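Nitroalkane oxidase (Podospora anserina, PDB 3MKH) catalyses the FAD-dependent oxidation of nitroalkanes to aldehydes or ketones, consuming oxygen and releasing nitrite and hydrogen peroxide. Local coordinates at residues A[126-138]-A[166-178]. Numbering follows the deposited sequence.
Sequences GSPLASLVFSEPG and GEKMWATNCAGWD. With FAD (flavin-adenine dinucleotide), chain E.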
loop_
_atom_site.group_PDB
_atom_site.type_symbol
_atom_site.label_atom_id
_atom_site.label_comp_id
_atom_site.label_asym_id
_atom_site.label_seq_id
_atom_site.Cartn_x
_atom_site.Cartn_y
_atom_site.Cartn_z
ATOM N N GLY A 126 -16.228 -45.322 -0.150
ATOM C CA GLY A 126 -17.321 -44.426 0.165
ATOM C C GLY A 126 -16.911 -42.966 0.026
ATOM O O GLY A 126 -15.961 -42.633 -0.683
ATOM N N SER A 127 -17.633 -42.092 0.718
ATOM C CA SER A 127 -17.378 -40.668 0.631
ATOM C C SER A 127 -17.704 -39.987 1.948
ATOM O O SER A 127 -18.509 -39.060 1.977
ATOM C CB SER A 127 -18.214 -40.070 -0.511
ATOM O OG SER A 127 -19.571 -40.473 -0.407
ATOM N N PRO A 128 -17.056 -40.428 3.046
ATOM C CA PRO A 128 -17.345 -39.858 4.362
ATOM C C PRO A 128 -16.871 -38.404 4.460
ATOM O O PRO A 128 -15.817 -38.069 3.928
ATOM C CB PRO A 128 -16.536 -40.742 5.319
ATOM C CG PRO A 128 -15.372 -41.255 4.479
ATOM C CD PRO A 128 -15.951 -41.411 3.085
ATOM N N LEU A 129 -17.649 -37.573 5.140
ATOM C CA LEU A 129 -17.338 -36.164 5.335
ATOM C C LEU A 129 -17.144 -35.879 6.808
ATOM O O LEU A 129 -17.877 -36.413 7.648
ATOM C CB LEU A 129 -18.500 -35.302 4.839
ATOM C CG LEU A 129 -18.704 -35.183 3.337
ATOM C CD1 LEU A 129 -20.099 -34.631 3.068
ATOM C CD2 LEU A 129 -17.634 -34.282 2.752
ATOM N N ALA A 130 -16.161 -35.039 7.117
ATOM C CA ALA A 130 -15.911 -34.586 8.479
ATOM C C ALA A 130 -15.929 -33.063 8.484
ATOM O O ALA A 130 -15.698 -32.434 7.448
ATOM C CB ALA A 130 -14.549 -35.120 9.015
ATOM N N SER A 131 -16.208 -32.479 9.641
ATOM C CA SER A 131 -16.341 -31.032 9.767
ATOM C C SER A 131 -15.830 -30.575 11.121
ATOM O O SER A 131 -16.081 -31.227 12.129
ATOM C CB SER A 131 -17.812 -30.627 9.621
ATOM O OG SER A 131 -17.961 -29.218 9.639
ATOM N N LEU A 132 -15.090 -29.469 11.134
ATOM C CA LEU A 132 -14.727 -28.808 12.387
ATOM C C LEU A 132 -15.767 -27.714 12.600
ATOM O O LEU A 132 -15.820 -26.707 11.867
ATOM C CB LEU A 132 -13.298 -28.250 12.329
ATOM C CG LEU A 132 -12.775 -27.360 13.476
ATOM C CD1 LEU A 132 -13.256 -27.812 14.829
ATOM C CD2 LEU A 132 -11.254 -27.307 13.457
ATOM N N VAL A 133 -16.647 -27.954 13.559
ATOM C CA VAL A 133 -17.845 -27.147 13.703
ATOM C C VAL A 133 -17.625 -26.164 14.840
ATOM O O VAL A 133 -17.938 -26.439 15.999
ATOM C CB VAL A 133 -19.078 -28.009 13.956
ATOM C CG1 VAL A 133 -20.347 -27.148 13.913
ATOM C CG2 VAL A 133 -19.153 -29.131 12.921
ATOM N N PHE A 134 -17.063 -25.018 14.469
ATOM C CA PHE A 134 -16.598 -24.001 15.392
ATOM C C PHE A 134 -17.455 -22.744 15.262
ATOM O O PHE A 134 -18.016 -22.253 16.247
ATOM C CB PHE A 134 -15.149 -23.668 15.031
ATOM C CG PHE A 134 -14.474 -22.708 15.976
ATOM C CD1 PHE A 134 -14.542 -21.343 15.763
ATOM C CD2 PHE A 134 -13.734 -23.172 17.053
ATOM C CE1 PHE A 134 -13.905 -20.457 16.626
ATOM C CE2 PHE A 134 -13.097 -22.291 17.912
ATOM C CZ PHE A 134 -13.184 -20.939 17.701
ATOM N N SER A 135 -17.547 -22.227 14.037
ATOM C CA SER A 135 -18.154 -20.922 13.793
ATOM C C SER A 135 -19.661 -20.867 14.032
ATOM O O SER A 135 -20.365 -21.877 13.916
ATOM C CB SER A 135 -17.831 -20.440 12.374
ATOM O OG SER A 135 -16.431 -20.294 12.203
ATOM N N GLU A 136 -20.141 -19.662 14.331
ATOM C CA GLU A 136 -21.519 -19.422 14.749
ATOM C C GLU A 136 -22.041 -18.134 14.099
ATOM O O GLU A 136 -21.266 -17.220 13.804
ATOM C CB GLU A 136 -21.594 -19.311 16.286
ATOM C CG GLU A 136 -21.247 -20.604 16.998
ATOM C CD GLU A 136 -21.410 -20.551 18.521
ATOM O OE1 GLU A 136 -21.502 -19.449 19.113
ATOM O OE2 GLU A 136 -21.421 -21.637 19.126
ATOM N N PRO A 137 -23.365 -18.050 13.879
ATOM C CA PRO A 137 -23.946 -16.898 13.174
ATOM C C PRO A 137 -23.592 -15.549 13.812
ATOM O O PRO A 137 -23.365 -14.556 13.096
ATOM C CB PRO A 137 -25.460 -17.115 13.298
ATOM C CG PRO A 137 -25.650 -18.449 13.868
ATOM C CD PRO A 137 -24.383 -18.969 14.416
ATOM N N GLY A 138 -23.558 -15.509 15.142
ATOM C CA GLY A 138 -23.274 -14.274 15.862
ATOM C C GLY A 138 -21.801 -13.895 15.948
ATOM O O GLY A 138 -21.453 -12.854 16.519
ATOM N N GLY A 166 -27.400 -25.727 19.990
ATOM C CA GLY A 166 -26.850 -24.495 19.468
ATOM C C GLY A 166 -26.917 -24.394 17.962
ATOM O O GLY A 166 -27.173 -25.380 17.268
ATOM N N GLU A 167 -26.684 -23.184 17.468
ATOM C CA GLU A 167 -26.612 -22.926 16.049
ATOM C C GLU A 167 -25.181 -22.686 15.614
ATOM O O GLU A 167 -24.405 -22.031 16.306
ATOM C CB GLU A 167 -27.489 -21.727 15.682
ATOM C CG GLU A 167 -28.940 -21.994 15.961
ATOM C CD GLU A 167 -29.862 -20.853 15.574
ATOM O OE1 GLU A 167 -29.383 -19.811 15.061
ATOM O OE2 GLU A 167 -31.079 -21.020 15.791
ATOM N N LYS A 168 -24.836 -23.225 14.453
ATOM C CA LYS A 168 -23.504 -23.068 13.908
ATOM C C LYS A 168 -23.664 -22.545 12.496
ATOM O O LYS A 168 -24.708 -22.722 11.885
ATOM C CB LYS A 168 -22.793 -24.429 13.893
ATOM C CG LYS A 168 -22.458 -24.963 15.296
ATOM C CD LYS A 168 -21.407 -24.084 15.980
ATOM C CE LYS A 168 -20.819 -24.746 17.261
ATOM N NZ LYS A 168 -19.872 -23.773 17.921
ATOM N N MET A 169 -22.634 -21.895 11.973
ATOM C CA MET A 169 -22.699 -21.391 10.607
ATOM C C MET A 169 -21.289 -21.390 10.053
ATOM O O MET A 169 -20.331 -21.252 10.820
ATOM C CB MET A 169 -23.280 -19.970 10.607
ATOM C CG MET A 169 -23.518 -19.367 9.213
ATOM S SD MET A 169 -24.377 -17.772 9.359
ATOM C CE MET A 169 -24.339 -17.185 7.660
ATOM N N TRP A 170 -21.177 -21.593 8.742
ATOM C CA TRP A 170 -19.916 -21.557 8.002
ATOM C C TRP A 170 -19.077 -22.834 8.127
ATOM O O TRP A 170 -18.009 -22.926 7.532
ATOM C CB TRP A 170 -19.051 -20.351 8.397
ATOM C CG TRP A 170 -19.680 -18.983 8.152
ATOM C CD1 TRP A 170 -20.112 -18.103 9.107
ATOM C CD2 TRP A 170 -19.905 -18.347 6.889
ATOM N NE1 TRP A 170 -20.620 -16.972 8.512
ATOM C CE2 TRP A 170 -20.493 -17.090 7.154
ATOM C CE3 TRP A 170 -19.678 -18.719 5.558
ATOM C CZ2 TRP A 170 -20.856 -16.206 6.140
ATOM C CZ3 TRP A 170 -20.042 -17.834 4.549
ATOM C CH2 TRP A 170 -20.620 -16.592 4.848
ATOM N N ALA A 171 -19.539 -23.807 8.904
ATOM C CA ALA A 171 -18.715 -24.982 9.165
ATOM C C ALA A 171 -18.777 -25.953 7.998
ATOM O O ALA A 171 -19.732 -26.722 7.827
ATOM C CB ALA A 171 -19.106 -25.648 10.466
ATOM N N THR A 172 -17.737 -25.897 7.186
ATOM C CA THR A 172 -17.716 -26.605 5.923
ATOM C C THR A 172 -17.985 -28.103 6.090
ATOM O O THR A 172 -17.346 -28.763 6.907
ATOM C CB THR A 172 -16.364 -26.381 5.228
ATOM O OG1 THR A 172 -16.141 -24.972 5.075
ATOM C CG2 THR A 172 -16.341 -27.053 3.881
ATOM N N ASN A 173 -18.936 -28.617 5.310
ATOM C CA ASN A 173 -19.300 -30.038 5.299
ATOM C C ASN A 173 -20.249 -30.499 6.415
ATOM O O ASN A 173 -20.712 -31.637 6.375
ATOM C CB ASN A 173 -18.055 -30.959 5.366
ATOM C CG ASN A 173 -17.170 -30.894 4.135
ATOM O OD1 ASN A 173 -16.009 -31.359 4.175
ATOM N ND2 ASN A 173 -17.690 -30.366 3.040
ATOM N N CYS A 174 -20.532 -29.655 7.411
ATOM C CA CYS A 174 -21.220 -30.145 8.614
ATOM C C CYS A 174 -22.588 -30.785 8.343
ATOM O O CYS A 174 -23.048 -31.636 9.116
ATOM C CB CYS A 174 -21.367 -29.037 9.666
ATOM S SG CYS A 174 -22.522 -27.720 9.189
ATOM N N ALA A 175 -23.230 -30.396 7.242
ATOM C CA ALA A 175 -24.572 -30.905 6.961
ATOM C C ALA A 175 -24.593 -32.197 6.125
ATOM O O ALA A 175 -25.646 -32.810 5.954
ATOM C CB ALA A 175 -25.431 -29.805 6.308
ATOM N N GLY A 176 -23.435 -32.622 5.615
ATOM C CA GLY A 176 -23.358 -33.865 4.850
ATOM C C GLY A 176 -23.903 -33.737 3.436
ATOM O O GLY A 176 -24.411 -32.682 3.057
ATOM N N TRP A 177 -23.810 -34.812 2.654
ATOM C CA TRP A 177 -24.239 -34.774 1.258
ATOM C C TRP A 177 -25.742 -34.545 1.102
ATOM O O TRP A 177 -26.182 -33.940 0.117
ATOM C CB TRP A 177 -23.851 -36.062 0.534
ATOM C CG TRP A 177 -22.380 -36.287 0.467
ATOM C CD1 TRP A 177 -21.676 -37.291 1.078
ATOM C CD2 TRP A 177 -21.419 -35.501 -0.251
ATOM N NE1 TRP A 177 -20.340 -37.180 0.780
ATOM C CE2 TRP A 177 -20.152 -36.089 -0.028
ATOM C CE3 TRP A 177 -21.506 -34.362 -1.066
ATOM C CZ2 TRP A 177 -18.981 -35.574 -0.578
ATOM C CZ3 TRP A 177 -20.332 -33.844 -1.616
ATOM C CH2 TRP A 177 -19.087 -34.460 -1.375
ATOM N N ASP A 178 -26.516 -35.028 2.072
ATOM C CA ASP A 178 -27.975 -34.983 1.984
ATOM C C ASP A 178 -28.559 -33.943 2.949
ATOM O O ASP A 178 -29.776 -33.869 3.140
ATOM C CB ASP A 178 -28.587 -36.373 2.208
ATOM C CG ASP A 178 -28.422 -36.879 3.632
ATOM O OD1 ASP A 178 -27.787 -36.188 4.467
ATOM O OD2 ASP A 178 -28.929 -37.989 3.912
HETATM P PA FAD E . -16.077 -12.807 13.556
HETATM O O1A FAD E . -16.366 -13.105 14.956
HETATM O O2A FAD E . -17.125 -13.004 12.553
HETATM O O5B FAD E . -15.549 -11.292 13.466
HETATM C C5B FAD E . -15.894 -10.457 12.363
HETATM C C4B FAD E . -15.053 -9.168 12.302
HETATM O O4B FAD E . -15.321 -8.378 13.468
HETATM C C3B FAD E . -13.557 -9.468 12.345
HETATM O O3B FAD E . -13.056 -9.631 11.017
HETATM C C2B FAD E . -12.989 -8.198 12.953
HETATM O O2B FAD E . -12.774 -7.223 11.939
HETATM C C1B FAD E . -14.096 -7.732 13.899
HETATM N N9A FAD E . -13.749 -8.163 15.281
HETATM C C8A FAD E . -14.452 -8.995 16.044
HETATM N N7A FAD E . -13.843 -9.158 17.212
HETATM C C5A FAD E . -12.739 -8.421 17.196
HETATM C C6A FAD E . -11.726 -8.189 18.115
HETATM N N6A FAD E . -11.744 -8.775 19.305
HETATM N N1A FAD E . -10.729 -7.362 17.783
HETATM C C2A FAD E . -10.703 -6.774 16.601
HETATM N N3A FAD E . -11.653 -6.972 15.703
HETATM C C4A FAD E . -12.679 -7.787 15.969
HETATM N N1 FAD E . -15.811 -22.283 10.239
HETATM C C2 FAD E . -15.702 -23.497 10.905
HETATM O O2 FAD E . -15.982 -23.559 12.093
HETATM N N3 FAD E . -15.270 -24.631 10.225
HETATM C C4 FAD E . -14.952 -24.566 8.871
HETATM O O4 FAD E . -14.577 -25.576 8.280
HETATM C C4X FAD E . -15.063 -23.352 8.205
HETATM N N5 FAD E . -14.747 -23.248 6.847
HETATM C C5X FAD E . -15.188 -22.132 6.129
HETATM C C6 FAD E . -15.200 -22.136 4.737
HETATM C C7 FAD E . -15.647 -21.021 4.039
HETATM C C7M FAD E . -15.669 -21.015 2.514
HETATM C C8 FAD E . -16.079 -19.900 4.736
HETATM C C8M FAD E . -16.573 -18.667 3.980
HETATM C C9 FAD E . -16.058 -19.895 6.123
HETATM C C9A FAD E . -15.616 -21.009 6.820
HETATM N N10 FAD E . -15.601 -21.008 8.214
HETATM C C10 FAD E . -15.491 -22.218 8.889
HETATM C "C1'" FAD E . -15.685 -19.741 8.979
HETATM C "C2'" FAD E . -14.300 -19.120 9.162
HETATM O "O2'" FAD E . -13.476 -19.988 9.934
HETATM C "C3'" FAD E . -14.347 -17.728 9.811
HETATM O "O3'" FAD E . -13.048 -17.157 9.736
HETATM C "C4'" FAD E . -14.777 -17.746 11.286
HETATM O "O4'" FAD E . -16.192 -17.834 11.385
HETATM C "C5'" FAD E . -14.312 -16.468 11.993
HETATM O "O5'" FAD E . -14.759 -15.299 11.304
HETATM P P FAD E . -14.176 -13.861 11.669
HETATM O O1P FAD E . -12.718 -13.975 11.785
HETATM O O2P FAD E . -14.735 -12.875 10.744
HETATM O O3P FAD E . -14.766 -13.649 13.156
HETATM O O HOH W 1 -14.680 -28.201 8.527
#
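K168 reaches F134 and E136 in the beta domain of this acyl-CoA dehydrogenase fold, where segments 126-138 and 166-178 wall the flavin pocket. Its long chain, bent about its CB–CG bond (chi2 -67°), carries NZ to F134 O (2.9 Å) and into a salt bridge with E136 OE2 (2.9 Å), met on the anti side and tilted out of the carboxylate plane; V188 O is a further acceptor, and Q152 N holds E136 OE1. A methionine in its place would probably leave the buried E136 carboxylate without its countercharge and F134 O without this donor. M169 N donates to S135 O. S131 is small enough to fit against the 171-174 turn, its OG anti to the backbone N (chi1 -176°) and donating to T172 O from above the carbonyl plane. The flavin is read mainly by backbone: L132 O accepts from FAD N3 (2.7 Å), while F134 N and S135 N both donate to FAD O2; S135 OG donates to FAD N1 and accepts from FAD O4' (2.6 Å). Apolar packing closes the far end, where L129 CD1 lies over the W177 five-membered ring in a CH-pi contact, and in that ring's plane W177 NE1 donates nearly straight (168°) to S127 O at 2.9 Å.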